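Local atomic coordinates of phenylalanine--tRNA ligase beta subunit (Pyrococcus horikoshii, PDB entry 2CXI), a protein that forms, as the N-terminal part of the beta subunit and together with the alpha subunit, part of the synthetase that joins phenylalanine to tRNA(Phe) using ATP. Residues 2-6 against 59-65; 8-12 against 21-25; 32-36 against 47-53. All blocks are in the same frame, centred on the assembly; numbering follows the deposited sequence.

Interaction 1: 2-6 against 59-65; sequences PKFDV and LWSAEGV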
loop_
_atom_site.group_PDB
_atom_site.type_symbol
_atom_site.label_atom_id
_atom_site.label_comp_id
_atom_site.label_asym_id
_atom_site.label_seq_id
_atom_site.Cartn_x
_atom_site.Cartn_y
_atom_site.Cartn_z
ATOM N N PRO A 2 -43.118 -9.184 -15.243
ATOM C CA PRO A 2 -42.790 -10.542 -14.762
ATOM C C PRO A 2 -43.445 -10.860 -13.425
ATOM O O PRO A 2 -43.861 -9.942 -12.716
ATOM C CB PRO A 2 -41.265 -10.537 -14.632
ATOM C CG PRO A 2 -40.869 -9.112 -14.626
ATOM C CD PRO A 2 -41.926 -8.324 -15.339
ATOM N N LYS A 3 -43.545 -12.158 -13.102
ATOM C CA LYS A 3 -44.135 -12.610 -11.856
ATOM C C LYS A 3 -43.074 -12.907 -10.791
ATOM O O LYS A 3 -41.947 -13.321 -11.118
ATOM C CB LYS A 3 -44.984 -13.866 -12.097
ATOM C CG LYS A 3 -46.251 -13.583 -12.942
ATOM C CD LYS A 3 -47.099 -14.845 -13.145
ATOM C CE LYS A 3 -48.158 -14.589 -14.200
ATOM N NZ LYS A 3 -49.024 -15.805 -14.418
ATOM N N PHE A 4 -43.428 -12.704 -9.522
ATOM C CA PHE A 4 -42.479 -12.991 -8.445
ATOM C C PHE A 4 -43.230 -13.191 -7.158
ATOM O O PHE A 4 -44.286 -12.626 -6.970
ATOM C CB PHE A 4 -41.441 -11.863 -8.280
ATOM C CG PHE A 4 -42.050 -10.489 -8.060
ATOM C CD1 PHE A 4 -42.592 -9.778 -9.120
ATOM C CD2 PHE A 4 -42.058 -9.915 -6.803
ATOM C CE1 PHE A 4 -43.158 -8.502 -8.924
ATOM C CE2 PHE A 4 -42.578 -8.644 -6.598
ATOM C CZ PHE A 4 -43.127 -7.947 -7.655
ATOM N N ASP A 5 -42.650 -13.992 -6.278
ATOM C CA ASP A 5 -43.242 -14.298 -5.012
ATOM C C ASP A 5 -42.737 -13.373 -3.914
ATOM O O ASP A 5 -41.580 -12.936 -3.928
ATOM C CB ASP A 5 -42.897 -15.718 -4.623
ATOM C CG ASP A 5 -43.453 -16.743 -5.584
ATOM O OD1 ASP A 5 -44.410 -16.462 -6.359
ATOM O OD2 ASP A 5 -43.011 -17.891 -5.569
ATOM N N VAL A 6 -43.626 -13.076 -2.971
ATOM C CA VAL A 6 -43.313 -12.245 -1.833
ATOM C C VAL A 6 -44.049 -12.734 -0.580
ATOM O O VAL A 6 -45.130 -13.383 -0.651
ATOM C CB VAL A 6 -43.662 -10.750 -2.060
ATOM C CG1 VAL A 6 -42.796 -10.105 -3.188
ATOM C CG2 VAL A 6 -45.144 -10.560 -2.377
ATOM N N LEU A 59 -39.724 -2.363 -9.696
ATOM C CA LEU A 59 -41.009 -2.812 -9.200
ATOM C C LEU A 59 -41.079 -4.301 -9.062
ATOM O O LEU A 59 -42.171 -4.817 -8.794
ATOM C CB LEU A 59 -42.153 -2.331 -10.129
ATOM C CG LEU A 59 -42.879 -1.014 -9.834
ATOM C CD1 LEU A 59 -42.166 -0.138 -8.841
ATOM C CD2 LEU A 59 -43.309 -0.184 -11.067
ATOM N N TRP A 60 -39.962 -5.005 -9.222
ATOM C CA TRP A 60 -40.001 -6.474 -9.249
ATOM C C TRP A 60 -39.529 -7.164 -8.001
ATOM O O TRP A 60 -38.973 -8.278 -8.081
ATOM C CB TRP A 60 -39.215 -7.041 -10.441
ATOM C CG TRP A 60 -39.636 -6.552 -11.746
ATOM C CD1 TRP A 60 -40.809 -5.909 -12.069
ATOM C CD2 TRP A 60 -38.886 -6.646 -12.950
ATOM N NE1 TRP A 60 -40.814 -5.589 -13.402
ATOM C CE2 TRP A 60 -39.640 -6.031 -13.964
ATOM C CE3 TRP A 60 -37.620 -7.190 -13.278
ATOM C CZ2 TRP A 60 -39.190 -5.937 -15.283
ATOM C CZ3 TRP A 60 -37.178 -7.082 -14.585
ATOM C CH2 TRP A 60 -37.971 -6.466 -15.571
ATOM N N SER A 61 -39.713 -6.526 -6.839
ATOM C CA SER A 61 -39.427 -7.188 -5.584
ATOM C C SER A 61 -40.276 -6.581 -4.488
ATOM O O SER A 61 -40.865 -5.499 -4.673
ATOM C CB SER A 61 -37.925 -7.032 -5.212
ATOM O OG SER A 61 -37.671 -5.680 -4.845
ATOM N N ALA A 62 -40.244 -7.215 -3.317
ATOM C CA ALA A 62 -40.992 -6.706 -2.139
ATOM C C ALA A 62 -40.597 -5.279 -1.804
ATOM O O ALA A 62 -41.442 -4.443 -1.433
ATOM C CB ALA A 62 -40.741 -7.592 -0.914
ATOM N N GLU A 63 -39.288 -5.003 -1.915
ATOM C CA GLU A 63 -38.794 -3.678 -1.520
ATOM C C GLU A 63 -39.410 -2.599 -2.411
ATOM O O GLU A 63 -39.818 -1.530 -1.928
ATOM C CB GLU A 63 -37.241 -3.594 -1.559
ATOM C CG GLU A 63 -36.531 -4.616 -0.667
ATOM C CD GLU A 63 -36.322 -5.975 -1.331
ATOM O OE1 GLU A 63 -36.799 -6.214 -2.459
ATOM O OE2 GLU A 63 -35.654 -6.822 -0.737
ATOM N N GLY A 64 -39.419 -2.857 -3.718
ATOM C CA GLY A 64 -39.916 -1.888 -4.696
ATOM C C GLY A 64 -41.436 -1.721 -4.614
ATOM O O GLY A 64 -41.967 -0.612 -4.761
ATOM N N VAL A 65 -42.120 -2.837 -4.369
ATOM C CA VAL A 65 -43.583 -2.831 -4.180
ATOM C C VAL A 65 -44.014 -2.018 -2.928
ATOM O O VAL A 65 -44.924 -1.157 -2.989
ATOM C CB VAL A 65 -44.112 -4.279 -4.124
ATOM C CG1 VAL A 65 -45.643 -4.301 -3.764
ATOM C CG2 VAL A 65 -43.881 -4.956 -5.444
#

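Interaction 2: 8-12 against 21-25; sequences KSDLE and IEEWE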
loop_
_atom_site.group_PDB
_atom_site.type_symbol
_atom_site.label_atom_id
_atom_site.label_comp_id
_atom_site.label_asym_id
_atom_site.label_seq_id
_atom_site.Cartn_x
_atom_site.Cartn_y
_atom_site.Cartn_z
ATOM N N LYS A 8 -46.216 -11.810 2.692
ATOM C CA LYS A 8 -47.108 -10.757 3.198
ATOM C C LYS A 8 -46.492 -10.020 4.381
ATOM O O LYS A 8 -46.599 -8.789 4.464
ATOM C CB LYS A 8 -48.484 -11.309 3.606
ATOM C CG LYS A 8 -49.466 -10.247 4.188
ATOM C CD LYS A 8 -50.833 -10.970 4.498
ATOM C CE LYS A 8 -51.915 -10.002 5.027
ATOM N NZ LYS A 8 -51.641 -9.483 6.433
ATOM N N SER A 9 -45.886 -10.757 5.311
ATOM C CA SER A 9 -45.307 -10.101 6.508
ATOM C C SER A 9 -44.035 -9.292 6.121
ATOM O O SER A 9 -43.734 -8.262 6.748
ATOM C CB SER A 9 -45.023 -11.124 7.636
ATOM O OG SER A 9 -43.957 -11.989 7.261
ATOM N N ASP A 10 -43.321 -9.738 5.090
ATOM C CA ASP A 10 -42.144 -8.966 4.607
ATOM C C ASP A 10 -42.627 -7.618 4.069
ATOM O O ASP A 10 -42.098 -6.582 4.438
ATOM C CB ASP A 10 -41.362 -9.754 3.565
ATOM C CG ASP A 10 -40.062 -9.080 3.144
ATOM O OD1 ASP A 10 -39.373 -8.523 4.013
ATOM O OD2 ASP A 10 -39.632 -9.110 1.961
ATOM N N LEU A 11 -43.664 -7.615 3.210
ATOM C CA LEU A 11 -44.233 -6.363 2.698
ATOM C C LEU A 11 -44.688 -5.422 3.808
ATOM O O LEU A 11 -44.383 -4.202 3.794
ATOM C CB LEU A 11 -45.455 -6.705 1.836
ATOM C CG LEU A 11 -45.455 -6.921 0.318
ATOM C CD1 LEU A 11 -44.304 -6.462 -0.582
ATOM C CD2 LEU A 11 -46.196 -8.177 -0.155
ATOM N N GLU A 12 -45.411 -5.973 4.782
ATOM C CA GLU A 12 -45.949 -5.194 5.886
ATOM C C GLU A 12 -44.867 -4.598 6.822
ATOM O O GLU A 12 -45.025 -3.457 7.260
ATOM C CB GLU A 12 -47.015 -6.009 6.655
ATOM C CG GLU A 12 -48.212 -6.246 5.714
ATOM C CD GLU A 12 -49.318 -7.134 6.250
ATOM O OE1 GLU A 12 -49.082 -7.944 7.188
ATOM O OE2 GLU A 12 -50.461 -7.001 5.710
ATOM N N ILE A 21 -56.420 -9.054 3.566
ATOM C CA ILE A 21 -56.358 -9.550 2.201
ATOM C C ILE A 21 -57.254 -8.720 1.265
ATOM O O ILE A 21 -56.867 -8.384 0.132
ATOM C CB ILE A 21 -56.724 -11.053 2.139
ATOM C CG1 ILE A 21 -55.689 -11.902 2.910
ATOM C CG2 ILE A 21 -56.865 -11.488 0.679
ATOM C CD1 ILE A 21 -54.236 -11.822 2.351
ATOM N N GLU A 22 -58.432 -8.346 1.755
ATOM C CA GLU A 22 -59.340 -7.530 0.950
ATOM C C GLU A 22 -58.727 -6.146 0.625
ATOM O O GLU A 22 -58.869 -5.655 -0.488
ATOM C CB GLU A 22 -60.725 -7.397 1.623
ATOM C CG GLU A 22 -61.648 -6.423 0.897
ATOM C CD GLU A 22 -63.090 -6.424 1.426
ATOM O OE1 GLU A 22 -63.432 -7.283 2.242
ATOM O OE2 GLU A 22 -63.850 -5.546 1.024
ATOM N N GLU A 23 -58.034 -5.536 1.579
ATOM C CA GLU A 23 -57.317 -4.262 1.334
ATOM C C GLU A 23 -56.099 -4.438 0.386
ATOM O O GLU A 23 -55.808 -3.554 -0.438
ATOM C CB GLU A 23 -56.861 -3.657 2.650
ATOM C CG GLU A 23 -58.020 -3.096 3.494
ATOM C CD GLU A 23 -57.604 -2.655 4.881
ATOM O OE1 GLU A 23 -56.742 -3.309 5.478
ATOM O OE2 GLU A 23 -58.185 -1.659 5.381
ATOM N N TRP A 24 -55.431 -5.585 0.496
ATOM C CA TRP A 24 -54.278 -5.944 -0.367
ATOM C C TRP A 24 -54.635 -5.965 -1.847
ATOM O O TRP A 24 -53.806 -5.673 -2.706
ATOM C CB TRP A 24 -53.616 -7.256 0.090
ATOM C CG TRP A 24 -52.452 -6.977 1.065
ATOM C CD1 TRP A 24 -52.406 -7.216 2.418
ATOM C CD2 TRP A 24 -51.206 -6.354 0.730
ATOM N NE1 TRP A 24 -51.193 -6.802 2.940
ATOM C CE2 TRP A 24 -50.451 -6.231 1.933
ATOM C CE3 TRP A 24 -50.674 -5.815 -0.459
ATOM C CZ2 TRP A 24 -49.169 -5.655 1.967
ATOM C CZ3 TRP A 24 -49.384 -5.251 -0.433
ATOM C CH2 TRP A 24 -48.659 -5.162 0.787
ATOM N N GLU A 25 -55.902 -6.257 -2.115
ATOM C CA GLU A 25 -56.420 -6.275 -3.477
ATOM C C GLU A 25 -56.281 -4.915 -4.087
ATOM O O GLU A 25 -55.942 -4.835 -5.248
ATOM C CB GLU A 25 -57.908 -6.656 -3.499
ATOM C CG GLU A 25 -58.151 -8.083 -3.048
ATOM C CD GLU A 25 -57.888 -9.113 -4.122
ATOM O OE1 GLU A 25 -57.718 -8.761 -5.305
ATOM O OE2 GLU A 25 -57.841 -10.296 -3.767
#

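Interaction 3: 32-36 against 47-53; sequences KCELD and FKLDSKD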
loop_
_atom_site.group_PDB
_atom_site.type_symbol
_atom_site.label_atom_id
_atom_site.label_comp_id
_atom_site.label_asym_id
_atom_site.label_seq_id
_atom_site.Cartn_x
_atom_site.Cartn_y
_atom_site.Cartn_z
ATOM N N LYS A 32 -48.394 -1.194 -9.446
ATOM C CA LYS A 32 -48.497 -1.601 -10.860
ATOM C C LYS A 32 -48.392 -3.118 -11.014
ATOM O O LYS A 32 -47.802 -3.636 -11.965
ATOM C CB LYS A 32 -47.473 -0.873 -11.752
ATOM C CG LYS A 32 -47.365 0.644 -11.492
ATOM C CD LYS A 32 -46.438 1.320 -12.530
ATOM C CE LYS A 32 -47.034 1.252 -13.923
ATOM N NZ LYS A 32 -46.161 2.019 -14.864
ATOM N N CYS A 33 -48.997 -3.841 -10.085
ATOM C CA CYS A 33 -49.129 -5.255 -10.310
ATOM C C CYS A 33 -50.471 -5.835 -9.914
ATOM O O CYS A 33 -51.320 -5.139 -9.358
ATOM C CB CYS A 33 -47.984 -6.032 -9.713
ATOM S SG CYS A 33 -47.782 -5.754 -7.987
ATOM N N GLU A 34 -50.642 -7.108 -10.246
ATOM C CA GLU A 34 -51.874 -7.825 -9.945
ATOM C C GLU A 34 -51.575 -8.979 -9.005
ATOM O O GLU A 34 -50.471 -9.533 -9.013
ATOM C CB GLU A 34 -52.490 -8.369 -11.243
ATOM C CG GLU A 34 -52.857 -7.293 -12.241
ATOM C CD GLU A 34 -54.272 -6.756 -12.079
ATOM O OE1 GLU A 34 -55.085 -7.334 -11.302
ATOM O OE2 GLU A 34 -54.571 -5.721 -12.741
ATOM N N LEU A 35 -52.551 -9.301 -8.168
ATOM C CA LEU A 35 -52.435 -10.422 -7.287
ATOM C C LEU A 35 -52.732 -11.708 -8.041
ATOM O O LEU A 35 -53.904 -12.053 -8.287
ATOM C CB LEU A 35 -53.436 -10.257 -6.132
ATOM C CG LEU A 35 -52.964 -10.290 -4.687
ATOM C CD1 LEU A 35 -54.179 -10.376 -3.733
ATOM C CD2 LEU A 35 -51.869 -11.356 -4.383
ATOM N N ASP A 36 -51.670 -12.413 -8.435
ATOM C CA ASP A 36 -51.826 -13.634 -9.216
ATOM C C ASP A 36 -52.213 -14.840 -8.370
ATOM O O ASP A 36 -52.927 -15.734 -8.854
ATOM C CB ASP A 36 -50.540 -13.949 -9.986
ATOM C CG ASP A 36 -50.762 -14.937 -11.101
ATOM O OD1 ASP A 36 -51.654 -14.675 -11.940
ATOM O OD2 ASP A 36 -50.116 -16.006 -11.197
ATOM N N PHE A 47 -47.818 -14.076 -1.450
ATOM C CA PHE A 47 -48.447 -13.649 -2.687
ATOM C C PHE A 47 -47.534 -13.984 -3.876
ATOM O O PHE A 47 -46.284 -13.899 -3.775
ATOM C CB PHE A 47 -48.679 -12.122 -2.705
ATOM C CG PHE A 47 -49.393 -11.555 -1.518
ATOM C CD1 PHE A 47 -50.357 -12.284 -0.800
ATOM C CD2 PHE A 47 -49.191 -10.198 -1.189
ATOM C CE1 PHE A 47 -51.036 -11.703 0.256
ATOM C CE2 PHE A 47 -49.891 -9.597 -0.140
ATOM C CZ PHE A 47 -50.816 -10.340 0.586
ATOM N N LYS A 48 -48.143 -14.369 -4.993
ATOM C CA LYS A 48 -47.477 -14.244 -6.274
ATOM C C LYS A 48 -48.011 -12.966 -6.947
ATOM O O LYS A 48 -49.224 -12.801 -7.161
ATOM C CB LYS A 48 -47.681 -15.452 -7.179
ATOM C CG LYS A 48 -46.885 -15.312 -8.515
ATOM C CD LYS A 48 -47.011 -16.561 -9.388
ATOM C CE LYS A 48 -46.684 -17.840 -8.596
ATOM N NZ LYS A 48 -45.208 -18.023 -8.387
ATOM N N LEU A 49 -47.089 -12.051 -7.235
ATOM C CA LEU A 49 -47.418 -10.798 -7.878
ATOM C C LEU A 49 -47.044 -10.858 -9.354
ATOM O O LEU A 49 -46.083 -11.533 -9.740
ATOM C CB LEU A 49 -46.710 -9.635 -7.164
ATOM C CG LEU A 49 -46.973 -9.459 -5.664
ATOM C CD1 LEU A 49 -46.202 -8.271 -5.093
ATOM C CD2 LEU A 49 -48.505 -9.236 -5.457
ATOM N N ASP A 50 -47.852 -10.193 -10.175
ATOM C CA ASP A 50 -47.618 -10.165 -11.603
ATOM C C ASP A 50 -47.328 -8.722 -11.934
ATOM O O ASP A 50 -48.219 -7.866 -11.868
ATOM C CB ASP A 50 -48.863 -10.655 -12.330
ATOM C CG ASP A 50 -48.711 -10.704 -13.854
ATOM O OD1 ASP A 50 -47.656 -10.349 -14.419
ATOM O OD2 ASP A 50 -49.673 -11.118 -14.556
ATOM N N SER A 51 -46.070 -8.450 -12.261
ATOM C CA SER A 51 -45.665 -7.063 -12.514
ATOM C C SER A 51 -45.965 -6.666 -13.914
ATOM O O SER A 51 -45.465 -7.246 -14.891
ATOM C CB SER A 51 -44.200 -6.769 -12.225
ATOM O OG SER A 51 -43.961 -5.395 -12.539
ATOM N N LYS A 52 -46.807 -5.653 -13.991
ATOM C CA LYS A 52 -47.378 -5.250 -15.235
ATOM C C LYS A 52 -46.409 -4.351 -16.007
ATOM O O LYS A 52 -46.540 -4.208 -17.203
ATOM C CB LYS A 52 -48.740 -4.590 -14.976
ATOM C CG LYS A 52 -49.777 -5.581 -14.389
ATOM C CD LYS A 52 -49.829 -6.888 -15.210
ATOM C CE LYS A 52 -50.919 -7.868 -14.727
ATOM N NZ LYS A 52 -52.334 -7.463 -15.053
ATOM N N ASP A 53 -45.427 -3.769 -15.334
ATOM C CA ASP A 53 -44.507 -2.847 -16.027
ATOM C C ASP A 53 -43.148 -3.513 -16.376
ATOM O O ASP A 53 -42.229 -3.636 -15.542
ATOM C CB ASP A 53 -44.397 -1.543 -15.217
ATOM C CG ASP A 53 -43.715 -0.422 -15.975
ATOM O OD1 ASP A 53 -42.978 -0.686 -16.954
ATOM O OD2 ASP A 53 -43.844 0.767 -15.627
#

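Interaction 1: 2-6 against 59-65
Pro2 stands with its CG-CD edge over one face of the Trp60 indole, the two side chains crossing at about a right angle. Its CG sits 3.6 Å from the centroid of the six-membered ring of Trp60 and only 19° off the ring normal, a CH-pi contact, while Pro2 CD leans toward the pyrrole side, 3.5 Å from Trp60 NE1. A compact pyrrolidine suits an aromatic face: the closed ring has few ways to move, so its C-H groups can sit over the pi cloud at little entropic cost.

Two residues on, Phe4 turns one face to backbone and its edge to a side chain. With CG between the backbone N and the carbonyl carbon (chi1 55°), one ring face is laid over the carbonyl carbon of Trp60, whereas the edge meets Val65, Phe4 CZ to Val65 CG2 3.8 Å. Phe4 thus spans the turn 59-61 and the first turn of the helix for which Ser61 holds the N-cap position. Val6 finishes the row, its CG1 4.0 Å from Ala62 CB; a methyl is small enough for strand and helix start to come close here.

No hydrogen bond links the two segments. Pro2, Phe4 and Val6 pair their backbones with strand 44-51, and Trp60 NE1 is taken by Asp53 O. What joins the strand to the turn and helix start is packing, so fit of shape probably decides the pairing more than polar bonds do.

Interaction 2: 8-12 against 21-25
Trp24 reaches from helix 21-30 to helix 8-15 and gives its indole N-H to Glu12: Trp24 NE1 to Glu12 OE2 is 2.9 Å, with an almost straight N-H...O angle of 176°. The oxygen lies in the plane of the indole, but the N-H meets it on the anti side and tilted out of the carboxylate plane.

Glu12 can reach this far because CG stands anti to the carbonyl carbon and the chain runs on extended. The syn side of the same oxygen is used by Lys8, one turn earlier in the helix, whose NZ forms a salt bridge with Glu12 OE2 at 2.8 Å. Lys8 is straight as far as CE and then bends at its last torsion (chi4 -70°), which swings the ammonium back to the carboxylate while Lys8 CE stays 3.8 Å from Trp24 CD1 and also close to the CD1 methyl of Ile21. A lysine serves both needs here, greasy along its stem and charged at its end. Two donors, to which the backbone N of Phe19 adds a third, fix the rotation of the carboxylate and would probably favour its ionised form.

At the far end of the indole, Leu11 CG packs on Trp24 CH2 at 3.7 Å. A leucine in place of Trp24 would probably leave Glu12 OE2 without its indole donor and open a gap beside Leu11.

The axes of segments 8-12 and 21-25 come no nearer than 13.2 Å and run at 67° to each other, a distance bridged by long side chains. Strand 44-51 packs against both helices, its Phe47 meeting the Trp24 ring edge-to-face and touching Leu11 and Ile21, while Ile69 of helix 62-72 also packs on Trp24.

Interaction 3: 32-36 against 47-53
Cys33, Glu34 and Leu35 pair with Ser51, Asp50 and Leu49 in the antiparallel beta hairpin of strands 33-41 and 44-51. Glu34 and Asp50 form the hydrogen-bonded pair, with Asp50 N to Glu34 O at 2.9 Å and the donor in the carbonyl plane. Farther along, Asp36 N binds Lys48 O at 2.8 Å, and at the other end Lys52 N meets Lys32 O. Lys32 itself closes the preceding helix 21-30 as the C-prime residue of a Schellman motif, its positive phi turning the chain into the strand.

The apolar contacts lie on the face carrying Cys33, Leu35 and Leu49. Cys33 SG rests 4.1 Å from Leu49 CB, and Leu35 extends its CD2 methyl to Leu49 CD2 and, at 3.7 Å, to the CB of Phe47. These residues suit a face turned to helix 21-30, from which Val28 packs on Leu49.

The other face carries Glu34 and Asp50. Toward one end of the pairing, Asp36 and Lys48 lie side by side, pointing the same way, Asp36 OD2 to Lys48 CD 3.6 Å; the ammonium of Lys48, however, goes to Asp5 on strand 3-7. A further ion pair sits just beyond the other strand ends: Lys32 bends at chi3 (66°) to bring its NZ within 2.7 Å of Asp53 OD2, meeting it on the anti side and 32° out of the carboxylate plane.

Backbone bonds therefore set the register, between a largely apolar face, with Ser51 at its end, and a charged one. The Lys32-Asp53 bridge lies near Asp331 and Asp341, predicted ligands of a magnesium ion shared with the alpha subunit, so its charges could influence the electrostatics there.

The three contacts build one small alpha-beta unit around the sheet of strands 3-7, 44-51 and 33-41. Interaction 1 is the buried one, seating the start of helix 62-72 against an outer strand by packing alone. Interactions 2 and 3 are only partly buried and add charge to apolar packing. Interaction 2 joins two helices, and what crosses is an indole hydrogen bond to a carboxylate, backed by an ion pair within helix 8-15; interaction 3 joins two strands mainly through their backbones, and there the ion pair itself crosses. Leu11 of interaction 2 touches Val6 and Ala62 of interaction 1, whose Trp60 in turn packs on Ser51 of interaction 3.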